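Local coordinates for protein GTPase HflX (Sulfolobus solfataricus P2, PDB 2QTH) that hydrolyses GTP with magnesium as cofactor, associates with the 50S ribosomal subunit and may act in protein synthesis or ribosome biogenesis, at residues Leu273-Leu278 with Leu313-Lys318; Ile295-Asn300 with Ser325-Val330; Lys301-Asn306 with Pro332-Lys337. All coordinates share one frame; numbering follows the deposited sequence.

Interaction 1: residues Leu273-Leu278 with Leu313-Lys318; sequences LLIETL and LDLVEK
Val-316 has CG1 anti to its backbone N (chi1 169°), which places CG2 anti to its own carbonyl carbon and sets both methyls against Leu-278 of the facing helix. Leu-278 turns its CG anti to its carbonyl carbon (chi1 -79°), and its CD1 comes within 3.8 Å of Val-316 CG2 while also lying against Val-316 CA and CG1. Its second methyl, CD2, stays 4.1 Å from Val-316 CG1, so the fork of the leucine meets the fork of the valine crosswise, at about a right angle. One turn earlier, Leu-274 brings its methyls to the same branch, with CD2 lying 4.1 Å from Val-316 CG2. That methyl is therefore shared by two leucines spaced four residues apart. Leu-315 carries the other half of the contact: its CD1 reaches Ile-275 CG1 at 3.9 Å and touches Leu-274 CB more loosely at 4.2 Å.

The two helical segments run in roughly the same direction, crossing at -27° with their axes 10.4 Å apart, and Leu-274 and Val-316 are the pair whose CA atoms come nearest. Beyond the two segments, Leu-319 continues the apolar strip, touching Ile-275 and Leu-278, and the side chain of Val-316 also rests on Val-297 and Val-330 of the sheet. Between the segments every close meeting is of carbon with carbon, with the salt bridge of Lys-318 to Asp-314 confined to one helix; these two segments are thus joined by dispersion and exclusion of water, with no directional bond between them to set their register.

Interaction 2: residues Ile295-Asn300 with Ser325-Val330; sequences ILVTLN and SPIFDV. With GDP (guanosine-5'-diphosphate), chain H.
Strands 295-300 and 327-332 are the two parallel strands of a beta-alpha-beta crossover in the G domain, connected through helix 309-323, and their pairing is interrupted by a beta bulge. Ile-295 pairs with Ile-327: its N donates to Pro-326 O at 3.0 Å and its O accepts from Phe-328 N at 2.8 Å, the latter donor lying well above the carbonyl plane. The next bond, from Val-297 N to Asp-329 O at 3.0 Å, is nearly straight (171°) and pairs Val-297 with Val-330, so a step of two residues on strand 295-300 is matched by a step of three on the other strand, the extra residue making the bulge. Asp-329 N, in the bulge, is buried without a partner. Asp-329 OD1 turns back to accept from Val-330 N, while OD2 forms a salt bridge with Lys-347.

Leu-296, its CG anti to the backbone N (chi1 172°), extends CD1 over the bulge to 3.7 Å from Asp-329 CB and also meets the edge of the Phe-328 ring. On the other face, Val-297 and Val-330 lie side by side and point the same way, Val-297 CB being 4.0 Å from Val-330 CG2.

At the strand's end Asn-300 faces the guanine, with ND2 3.0 Å from GDP N7. Its OD1 accepts from Ala-335 N and its ND2 donates to Ser-190 O. With an alanine in place of Asn-300, those two backbone groups would probably lose their mate, and the loops they belong to would be less firmly tied around the base.

Strand 260-266 bonds to the other edge of strand 295-300. Helix 309-323 covers the face of Val-297 and Val-330; helix 341-355 covers that of Leu-296 and Asp-329, and the Phe-328 ring also packs on it.

Interaction 3: residues Lys301-Asn306 with Pro332-Lys337; sequences KIDKIN and PISALK. With GDP (guanosine-5'-diphosphate), chain H.
Asp-303 and Ser-334 supply the main polar link: Ser-334 OG donates to Asp-303 OD1 at a short 2.5 Å, approaching from above the carboxylate plane. The same hydroxyl accepts from Lys-337 N, an ST motif that fixes the turn of its loop. A weak backbone bond, Ile-302 N to Ile-333 O at 3.3 Å, adds a second tie.

Van der Waals contact accompanies these bonds. CG1 and CG2 of Ile-302 both rest against Ile-333 O, each at 3.4 Å, and CG2 also reaches Pro-332 CB at 3.8 Å.

Both loops also bind the nucleotide. With chi1 at 53°, Asp-303 folds its carboxylate toward the guanine edge, where OD1 takes GDP N1 in a nearly straight bond of 2.9 Å (173°) and OD2 accepts from N2, whose position is less certain. GDP O6 receives Leu-336 N at 3.2 Å and, weakly, Lys-301 N. The base is sandwiched: the aliphatic chain of Lys-301 runs over one face, CG 3.5 Å from GDP C6, while Leu-336 CB covers the opposite face. Lys-301, extended beyond CG, carries its NZ on to the ribose oxygen O4' and to the carbonyl of Asn-189.

This is the guanine-recognition site of P-loop GTPases, in which the NKxD motif, here Asn-300 to Asp-303, meets the SA-containing G5 loop of Ser-334 to Leu-336.

Overall arrangement
All three contacts lie in the G domain, and each includes part of the beta-alpha-beta unit 295-332 or a loop of it; interaction 1 packs the helix of that unit against helix 271-288. Interactions 1 and 2 share a hydrophobic layer, in which Leu-313 CA packs on Leu-299 CD2. Interaction 3 takes up the chain where 295-300 ends and one residue after 325-330 does; a probable hydrogen bond between Leu-299 O and Ile-333 N joins the two contacts, and both touch GDP. Chemistry changes with place: buried side-chain packing in interaction 1, backbone pairing flanked by apolar groups in the partly buried interaction 2, and polar base recognition in interaction 3, which includes exposed residues.

Interaction 1: residues Leu273-Leu278 with Leu313-Lys318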
loop_
_atom_site.group_PDB
_atom_site.type_symbol
_atom_site.label_atom_id
_atom_site.label_comp_id
_atom_site.label_asym_id
_atom_site.label_seq_id
_atom_site.Cartn_x
_atom_site.Cartn_y
_atom_site.Cartn_z
ATOM N N LEU A 273 8.966 11.454 15.474
ATOM C CA LEU A 273 8.402 10.758 14.308
ATOM C C LEU A 273 7.373 9.643 14.737
ATOM O O LEU A 273 6.319 9.478 14.091
ATOM C CB LEU A 273 9.486 10.257 13.311
ATOM C CG LEU A 273 9.029 9.778 11.889
ATOM C CD1 LEU A 273 7.842 10.536 11.282
ATOM C CD2 LEU A 273 10.112 9.771 10.823
ATOM N N LEU A 274 7.674 8.885 15.792
ATOM C CA LEU A 274 6.669 7.963 16.387
ATOM C C LEU A 274 5.358 8.655 16.746
ATOM O O LEU A 274 4.272 8.199 16.402
ATOM C CB LEU A 274 7.187 7.269 17.661
ATOM C CG LEU A 274 7.949 5.984 17.460
ATOM C CD1 LEU A 274 8.543 5.509 18.792
ATOM C CD2 LEU A 274 7.002 4.897 16.795
ATOM N N ILE A 275 5.446 9.791 17.419
ATOM C CA ILE A 275 4.224 10.466 17.873
ATOM C C ILE A 275 3.314 10.865 16.683
ATOM O O ILE A 275 2.077 10.674 16.674
ATOM C CB ILE A 275 4.626 11.726 18.720
ATOM C CG1 ILE A 275 5.132 11.253 20.098
ATOM C CG2 ILE A 275 3.473 12.703 18.882
ATOM C CD1 ILE A 275 5.911 12.305 20.867
ATOM N N GLU A 276 3.970 11.438 15.715
ATOM C CA GLU A 276 3.387 11.941 14.478
ATOM C C GLU A 276 2.727 10.831 13.649
ATOM O O GLU A 276 1.593 11.013 13.155
ATOM C CB GLU A 276 4.550 12.502 13.679
ATOM C CG GLU A 276 4.272 13.142 12.375
ATOM C CD GLU A 276 5.571 13.718 11.850
ATOM O OE1 GLU A 276 6.368 14.299 12.679
ATOM O OE2 GLU A 276 5.839 13.500 10.645
ATOM N N THR A 277 3.479 9.736 13.447
ATOM C CA THR A 277 2.964 8.517 12.796
ATOM C C THR A 277 1.695 7.968 13.458
ATOM O O THR A 277 0.697 7.686 12.788
ATOM C CB THR A 277 4.063 7.487 12.713
ATOM O OG1 THR A 277 5.175 8.124 12.072
ATOM C CG2 THR A 277 3.658 6.307 11.830
ATOM N N LEU A 278 1.706 7.914 14.780
ATOM C CA LEU A 278 0.574 7.413 15.560
ATOM C C LEU A 278 -0.524 8.416 15.521
ATOM O O LEU A 278 -1.647 8.087 15.312
ATOM C CB LEU A 278 0.993 7.164 17.038
ATOM C CG LEU A 278 1.769 5.905 17.432
ATOM C CD1 LEU A 278 2.332 6.101 18.854
ATOM C CD2 LEU A 278 0.842 4.703 17.409
ATOM N N LEU A 313 8.224 1.725 23.662
ATOM C CA LEU A 313 7.004 0.974 23.909
ATOM C C LEU A 313 6.016 1.711 24.825
ATOM O O LEU A 313 4.797 1.711 24.634
ATOM C CB LEU A 313 7.374 -0.472 24.411
ATOM C CG LEU A 313 6.208 -1.451 24.538
ATOM C CD1 LEU A 313 5.738 -1.949 23.160
ATOM C CD2 LEU A 313 6.533 -2.651 25.525
ATOM N N ASP A 314 6.524 2.344 25.860
ATOM C CA ASP A 314 5.597 2.944 26.807
ATOM C C ASP A 314 5.007 4.248 26.246
ATOM O O ASP A 314 3.813 4.521 26.440
ATOM C CB ASP A 314 6.283 3.202 28.150
ATOM C CG ASP A 314 5.302 3.678 29.195
ATOM O OD1 ASP A 314 5.401 4.882 29.532
ATOM O OD2 ASP A 314 4.391 2.886 29.613
ATOM N N LEU A 315 5.830 5.015 25.538
ATOM C CA LEU A 315 5.311 6.142 24.737
ATOM C C LEU A 315 4.162 5.716 23.750
ATOM O O LEU A 315 3.091 6.333 23.675
ATOM C CB LEU A 315 6.479 6.756 23.984
ATOM C CG LEU A 315 6.416 8.128 23.243
ATOM C CD1 LEU A 315 6.488 7.981 21.762
ATOM C CD2 LEU A 315 5.222 9.043 23.661
ATOM N N VAL A 316 4.390 4.639 22.989
ATOM C CA VAL A 316 3.387 4.190 22.013
ATOM C C VAL A 316 2.123 3.749 22.682
ATOM O O VAL A 316 1.011 4.074 22.267
ATOM C CB VAL A 316 3.983 3.145 21.063
ATOM C CG1 VAL A 316 2.882 2.460 20.204
ATOM C CG2 VAL A 316 5.075 3.806 20.206
ATOM N N GLU A 317 2.280 3.049 23.788
ATOM C CA GLU A 317 1.151 2.596 24.518
ATOM C C GLU A 317 0.327 3.756 25.125
ATOM O O GLU A 317 -0.859 3.802 24.932
ATOM C CB GLU A 317 1.633 1.646 25.621
ATOM C CG GLU A 317 0.523 0.789 26.129
ATOM C CD GLU A 317 0.979 -0.136 27.258
ATOM O OE1 GLU A 317 2.189 -0.521 27.282
ATOM O OE2 GLU A 317 0.118 -0.454 28.123
ATOM N N LYS A 318 0.978 4.676 25.842
ATOM C CA LYS A 318 0.262 5.806 26.485
ATOM C C LYS A 318 -0.472 6.646 25.407
ATOM O O LYS A 318 -1.661 6.953 25.531
ATOM C CB LYS A 318 1.256 6.655 27.298
ATOM C CG LYS A 318 1.823 5.904 28.602
ATOM C CD LYS A 318 3.031 6.640 29.380
ATOM C CE LYS A 318 3.008 6.372 30.959
ATOM N NZ LYS A 318 4.344 5.927 31.623
#

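Interaction 2: residues Ile295-Asn300 with Ser325-Val330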
loop_
_atom_site.group_PDB
_atom_site.type_symbol
_atom_site.label_atom_id
_atom_site.label_comp_id
_atom_site.label_asym_id
_atom_site.label_seq_id
_atom_site.Cartn_x
_atom_site.Cartn_y
_atom_site.Cartn_z
ATOM N N ILE A 295 -7.989 -2.657 18.622
ATOM C CA ILE A 295 -6.735 -2.494 17.837
ATOM C C ILE A 295 -5.539 -3.027 18.577
ATOM O O ILE A 295 -5.275 -2.634 19.733
ATOM C CB ILE A 295 -6.519 -0.987 17.406
ATOM C CG1 ILE A 295 -7.699 -0.571 16.453
ATOM C CG2 ILE A 295 -5.130 -0.866 16.742
ATOM C CD1 ILE A 295 -7.453 0.836 15.825
ATOM N N LEU A 296 -4.828 -3.975 17.971
ATOM C CA LEU A 296 -3.595 -4.445 18.551
ATOM C C LEU A 296 -2.454 -3.727 17.842
ATOM O O LEU A 296 -2.288 -3.877 16.622
ATOM C CB LEU A 296 -3.441 -5.932 18.260
ATOM C CG LEU A 296 -2.102 -6.631 18.629
ATOM C CD1 LEU A 296 -1.716 -6.480 20.095
ATOM C CD2 LEU A 296 -2.154 -8.235 18.273
ATOM N N VAL A 297 -1.622 -3.009 18.593
ATOM C CA VAL A 297 -0.541 -2.215 18.006
ATOM C C VAL A 297 0.747 -3.059 18.086
ATOM O O VAL A 297 1.057 -3.592 19.147
ATOM C CB VAL A 297 -0.374 -0.825 18.745
ATOM C CG1 VAL A 297 0.673 0.007 18.033
ATOM C CG2 VAL A 297 -1.700 -0.062 18.817
ATOM N N THR A 298 1.472 -3.242 16.954
ATOM C CA THR A 298 2.714 -3.924 17.038
ATOM C C THR A 298 3.830 -2.988 16.660
ATOM O O THR A 298 3.910 -2.542 15.516
ATOM C CB THR A 298 2.757 -5.184 16.094
ATOM O OG1 THR A 298 2.456 -4.795 14.729
ATOM C CG2 THR A 298 1.665 -6.134 16.460
ATOM N N LEU A 299 4.743 -2.784 17.606
ATOM C CA LEU A 299 5.856 -1.916 17.396
ATOM C C LEU A 299 6.904 -2.836 16.795
ATOM O O LEU A 299 7.353 -3.747 17.462
ATOM C CB LEU A 299 6.188 -1.357 18.786
ATOM C CG LEU A 299 7.235 -0.262 18.830
ATOM C CD1 LEU A 299 6.670 0.909 17.920
ATOM C CD2 LEU A 299 7.501 0.218 20.254
ATOM N N ASN A 300 7.198 -2.689 15.500
ATOM C CA ASN A 300 7.924 -3.674 14.716
ATOM C C ASN A 300 9.333 -3.191 14.485
ATOM O O ASN A 300 9.619 -2.032 14.733
ATOM C CB ASN A 300 7.205 -3.833 13.320
ATOM C CG ASN A 300 7.709 -5.018 12.490
ATOM O OD1 ASN A 300 8.059 -6.072 13.010
ATOM N ND2 ASN A 300 7.743 -4.840 11.163
ATOM N N SER A 325 -9.922 4.247 21.600
ATOM C CA SER A 325 -10.409 3.159 22.396
ATOM C C SER A 325 -11.283 2.252 21.565
ATOM O O SER A 325 -12.070 2.712 20.763
ATOM C CB SER A 325 -11.186 3.720 23.640
ATOM O OG SER A 325 -11.655 2.636 24.427
ATOM N N PRO A 326 -11.179 0.917 21.737
ATOM C CA PRO A 326 -10.357 0.127 22.616
ATOM C C PRO A 326 -9.030 -0.337 21.921
ATOM O O PRO A 326 -9.027 -0.878 20.780
ATOM C CB PRO A 326 -11.271 -1.040 22.960
ATOM C CG PRO A 326 -12.058 -1.275 21.681
ATOM C CD PRO A 326 -12.063 0.063 20.933
ATOM N N ILE A 327 -7.954 -0.048 22.616
ATOM C CA ILE A 327 -6.638 -0.614 22.361
ATOM C C ILE A 327 -6.599 -2.015 23.058
ATOM O O ILE A 327 -6.769 -2.124 24.285
ATOM C CB ILE A 327 -5.495 0.304 22.876
ATOM C CG1 ILE A 327 -5.516 1.670 22.130
ATOM C CG2 ILE A 327 -4.137 -0.272 22.499
ATOM C CD1 ILE A 327 -5.331 1.536 20.571
ATOM N N PHE A 328 -6.500 -3.058 22.246
ATOM C CA PHE A 328 -6.359 -4.426 22.770
ATOM C C PHE A 328 -5.050 -4.613 23.506
ATOM O O PHE A 328 -4.992 -5.028 24.696
ATOM C CB PHE A 328 -6.602 -5.459 21.649
ATOM C CG PHE A 328 -6.580 -6.853 22.156
ATOM C CD1 PHE A 328 -7.696 -7.360 22.801
ATOM C CD2 PHE A 328 -5.390 -7.617 22.133
ATOM C CE1 PHE A 328 -7.671 -8.638 23.377
ATOM C CE2 PHE A 328 -5.361 -8.917 22.673
ATOM C CZ PHE A 328 -6.482 -9.411 23.301
ATOM N N ASP A 329 -3.941 -4.259 22.874
ATOM C CA ASP A 329 -2.666 -4.305 23.555
ATOM C C ASP A 329 -1.673 -3.630 22.635
ATOM O O ASP A 329 -2.007 -3.314 21.502
ATOM C CB ASP A 329 -2.204 -5.800 23.714
ATOM C CG ASP A 329 -1.342 -6.016 24.985
ATOM O OD1 ASP A 329 -0.722 -5.044 25.487
ATOM O OD2 ASP A 329 -1.376 -7.140 25.512
ATOM N N VAL A 330 -0.476 -3.424 23.137
ATOM C CA VAL A 330 0.632 -2.823 22.436
ATOM C C VAL A 330 1.815 -3.786 22.704
ATOM O O VAL A 330 2.198 -3.982 23.888
ATOM C CB VAL A 330 0.911 -1.373 22.893
ATOM C CG1 VAL A 330 1.997 -0.770 22.047
ATOM C CG2 VAL A 330 -0.309 -0.509 22.683
HETATM P PB GDP H . 5.081 -2.736 4.275
HETATM O O1B GDP H . 5.241 -1.777 3.095
HETATM O O2B GDP H . 4.310 -2.029 5.373
HETATM O O3B GDP H . 4.276 -3.887 3.823
HETATM O O3A GDP H . 6.420 -3.304 4.873
HETATM P PA GDP H . 7.082 -4.821 4.497
HETATM O O1A GDP H . 6.801 -6.037 5.261
HETATM O O2A GDP H . 6.972 -5.041 2.999
HETATM O "O5'" GDP H . 8.533 -4.409 5.062
HETATM C "C5'" GDP H . 9.108 -3.139 4.751
HETATM C "C4'" GDP H . 10.605 -3.392 4.592
HETATM O "O4'" GDP H . 11.116 -3.529 5.924
HETATM C "C3'" GDP H . 10.957 -4.691 3.888
HETATM O "O3'" GDP H . 12.303 -4.519 3.439
HETATM C "C2'" GDP H . 10.965 -5.703 5.007
HETATM O "O2'" GDP H . 11.916 -6.740 4.774
HETATM C "C1'" GDP H . 11.439 -4.892 6.214
HETATM N N9 GDP H . 10.895 -5.375 7.513
HETATM C C8 GDP H . 9.643 -5.803 7.842
HETATM N N7 GDP H . 9.533 -6.183 9.168
HETATM C C5 GDP H . 10.790 -5.999 9.697
HETATM C C6 GDP H . 11.457 -6.189 11.012
HETATM O O6 GDP H . 10.808 -6.620 11.953
HETATM N N1 GDP H . 12.764 -5.860 11.186
HETATM C C2 GDP H . 13.502 -5.396 10.175
HETATM N N2 GDP H . 14.812 -5.129 10.439
HETATM N N3 GDP H . 12.977 -5.184 8.908
HETATM C C4 GDP H . 11.669 -5.471 8.617
#

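Interaction 3: residues Lys301-Asn306 with Pro332-Lys337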
loop_
_atom_site.group_PDB
_atom_site.type_symbol
_atom_site.label_atom_id
_atom_site.label_comp_id
_atom_site.label_asym_id
_atom_site.label_seq_id
_atom_site.Cartn_x
_atom_site.Cartn_y
_atom_site.Cartn_z
ATOM N N LYS A 301 10.174 -4.080 13.963
ATOM C CA LYS A 301 11.568 -3.811 13.561
ATOM C C LYS A 301 12.426 -3.552 14.765
ATOM O O LYS A 301 13.443 -2.869 14.662
ATOM C CB LYS A 301 11.700 -2.645 12.556
ATOM C CG LYS A 301 10.773 -2.756 11.383
ATOM C CD LYS A 301 11.125 -1.672 10.272
ATOM C CE LYS A 301 10.407 -1.932 8.963
ATOM N NZ LYS A 301 10.926 -1.013 7.834
ATOM N N ILE A 302 12.019 -4.086 15.909
ATOM C CA ILE A 302 12.702 -3.818 17.156
ATOM C C ILE A 302 14.155 -4.234 17.121
ATOM O O ILE A 302 14.942 -3.688 17.885
ATOM C CB ILE A 302 12.019 -4.427 18.415
ATOM C CG1 ILE A 302 12.113 -5.986 18.436
ATOM C CG2 ILE A 302 10.572 -3.758 18.663
ATOM C CD1 ILE A 302 11.418 -6.631 19.685
ATOM N N ASP A 303 14.493 -5.181 16.246
ATOM C CA ASP A 303 15.889 -5.592 16.062
ATOM C C ASP A 303 16.805 -4.448 15.600
ATOM O O ASP A 303 18.002 -4.433 15.943
ATOM C CB ASP A 303 16.015 -6.765 15.061
ATOM C CG ASP A 303 15.341 -6.491 13.753
ATOM O OD1 ASP A 303 14.077 -6.370 13.734
ATOM O OD2 ASP A 303 16.062 -6.417 12.735
ATOM N N LYS A 304 16.241 -3.547 14.795
ATOM C CA LYS A 304 16.965 -2.420 14.179
ATOM C C LYS A 304 16.987 -1.180 15.072
ATOM O O LYS A 304 17.480 -0.144 14.644
ATOM C CB LYS A 304 16.265 -2.000 12.883
ATOM C CG LYS A 304 16.502 -2.843 11.673
ATOM C CD LYS A 304 15.428 -2.513 10.545
ATOM C CE LYS A 304 15.641 -1.156 9.784
ATOM N NZ LYS A 304 14.804 -1.037 8.482
ATOM N N ILE A 305 16.394 -1.247 16.261
ATOM C CA ILE A 305 16.308 -0.082 17.146
ATOM C C ILE A 305 17.711 0.438 17.526
ATOM O O ILE A 305 18.012 1.649 17.396
ATOM C CB ILE A 305 15.538 -0.431 18.440
ATOM C CG1 ILE A 305 14.035 -0.262 18.252
ATOM C CG2 ILE A 305 15.932 0.491 19.613
ATOM C CD1 ILE A 305 13.291 -0.191 19.597
ATOM N N ASN A 306 18.565 -0.492 17.955
ATOM C CA ASN A 306 19.825 -0.137 18.622
ATOM C C ASN A 306 19.607 1.092 19.550
ATOM O O ASN A 306 19.924 2.233 19.180
ATOM C CB ASN A 306 20.936 0.068 17.566
ATOM C CG ASN A 306 20.939 -1.031 16.464
ATOM O OD1 ASN A 306 20.473 -0.811 15.322
ATOM N ND2 ASN A 306 21.492 -2.210 16.804
ATOM N N PRO A 332 5.884 -5.303 21.265
ATOM C CA PRO A 332 7.029 -5.162 20.406
ATOM C C PRO A 332 7.329 -6.464 19.695
ATOM O O PRO A 332 7.276 -7.547 20.328
ATOM C CB PRO A 332 8.165 -4.872 21.418
ATOM C CG PRO A 332 7.757 -5.659 22.626
ATOM C CD PRO A 332 6.251 -5.745 22.641
ATOM N N ILE A 333 7.686 -6.377 18.434
ATOM C CA ILE A 333 8.038 -7.581 17.695
ATOM C C ILE A 333 9.111 -7.250 16.706
ATOM O O ILE A 333 9.401 -6.081 16.419
ATOM C CB ILE A 333 6.829 -8.140 16.821
ATOM C CG1 ILE A 333 6.439 -7.070 15.782
ATOM C CG2 ILE A 333 5.639 -8.569 17.714
ATOM C CD1 ILE A 333 5.432 -7.542 14.720
ATOM N N SER A 334 9.729 -8.287 16.179
ATOM C CA SER A 334 10.501 -8.164 14.936
ATOM C C SER A 334 9.978 -9.200 13.949
ATOM O O SER A 334 10.169 -10.398 14.140
ATOM C CB SER A 334 12.002 -8.271 15.132
ATOM O OG SER A 334 12.582 -8.427 13.850
ATOM N N ALA A 335 9.226 -8.748 12.963
ATOM C CA ALA A 335 8.676 -9.719 11.976
ATOM C C ALA A 335 9.776 -10.358 11.123
ATOM O O ALA A 335 9.629 -11.512 10.719
ATOM C CB ALA A 335 7.595 -9.098 11.103
ATOM N N LEU A 336 10.885 -9.635 10.933
ATOM C CA LEU A 336 12.029 -10.117 10.163
ATOM C C LEU A 336 12.829 -11.142 10.942
ATOM O O LEU A 336 13.214 -12.181 10.409
ATOM C CB LEU A 336 13.001 -8.974 9.806
ATOM C CG LEU A 336 14.314 -9.381 9.119
ATOM C CD1 LEU A 336 14.008 -9.641 7.600
ATOM C CD2 LEU A 336 15.453 -8.279 9.320
ATOM N N LYS A 337 13.101 -10.844 12.209
ATOM C CA LYS A 337 13.981 -11.704 12.994
ATOM C C LYS A 337 13.210 -12.714 13.818
ATOM O O LYS A 337 13.815 -13.571 14.492
ATOM C CB LYS A 337 14.901 -10.873 13.869
ATOM C CG LYS A 337 16.067 -10.261 13.094
ATOM C CD LYS A 337 16.824 -11.261 12.236
ATOM C CE LYS A 337 17.776 -10.511 11.334
ATOM N NZ LYS A 337 19.088 -11.192 11.228
HETATM P PB GDP H . 5.081 -2.736 4.275
HETATM O O1B GDP H . 5.241 -1.777 3.095
HETATM O O2B GDP H . 4.310 -2.029 5.373
HETATM O O3B GDP H . 4.276 -3.887 3.823
HETATM O O3A GDP H . 6.420 -3.304 4.873
HETATM P PA GDP H . 7.082 -4.821 4.497
HETATM O O1A GDP H . 6.801 -6.037 5.261
HETATM O O2A GDP H . 6.972 -5.041 2.999
HETATM O "O5'" GDP H . 8.533 -4.409 5.062
HETATM C "C5'" GDP H . 9.108 -3.139 4.751
HETATM C "C4'" GDP H . 10.605 -3.392 4.592
HETATM O "O4'" GDP H . 11.116 -3.529 5.924
HETATM C "C3'" GDP H . 10.957 -4.691 3.888
HETATM O "O3'" GDP H . 12.303 -4.519 3.439
HETATM C "C2'" GDP H . 10.965 -5.703 5.007
HETATM O "O2'" GDP H . 11.916 -6.740 4.774
HETATM C "C1'" GDP H . 11.439 -4.892 6.214
HETATM N N9 GDP H . 10.895 -5.375 7.513
HETATM C C8 GDP H . 9.643 -5.803 7.842
HETATM N N7 GDP H . 9.533 -6.183 9.168
HETATM C C5 GDP H . 10.790 -5.999 9.697
HETATM C C6 GDP H . 11.457 -6.189 11.012
HETATM O O6 GDP H . 10.808 -6.620 11.953
HETATM N N1 GDP H . 12.764 -5.860 11.186
HETATM C C2 GDP H . 13.502 -5.396 10.175
HETATM N N2 GDP H . 14.812 -5.129 10.439
HETATM N N3 GDP H . 12.977 -5.184 8.908
HETATM C C4 GDP H . 11.669 -5.471 8.617
#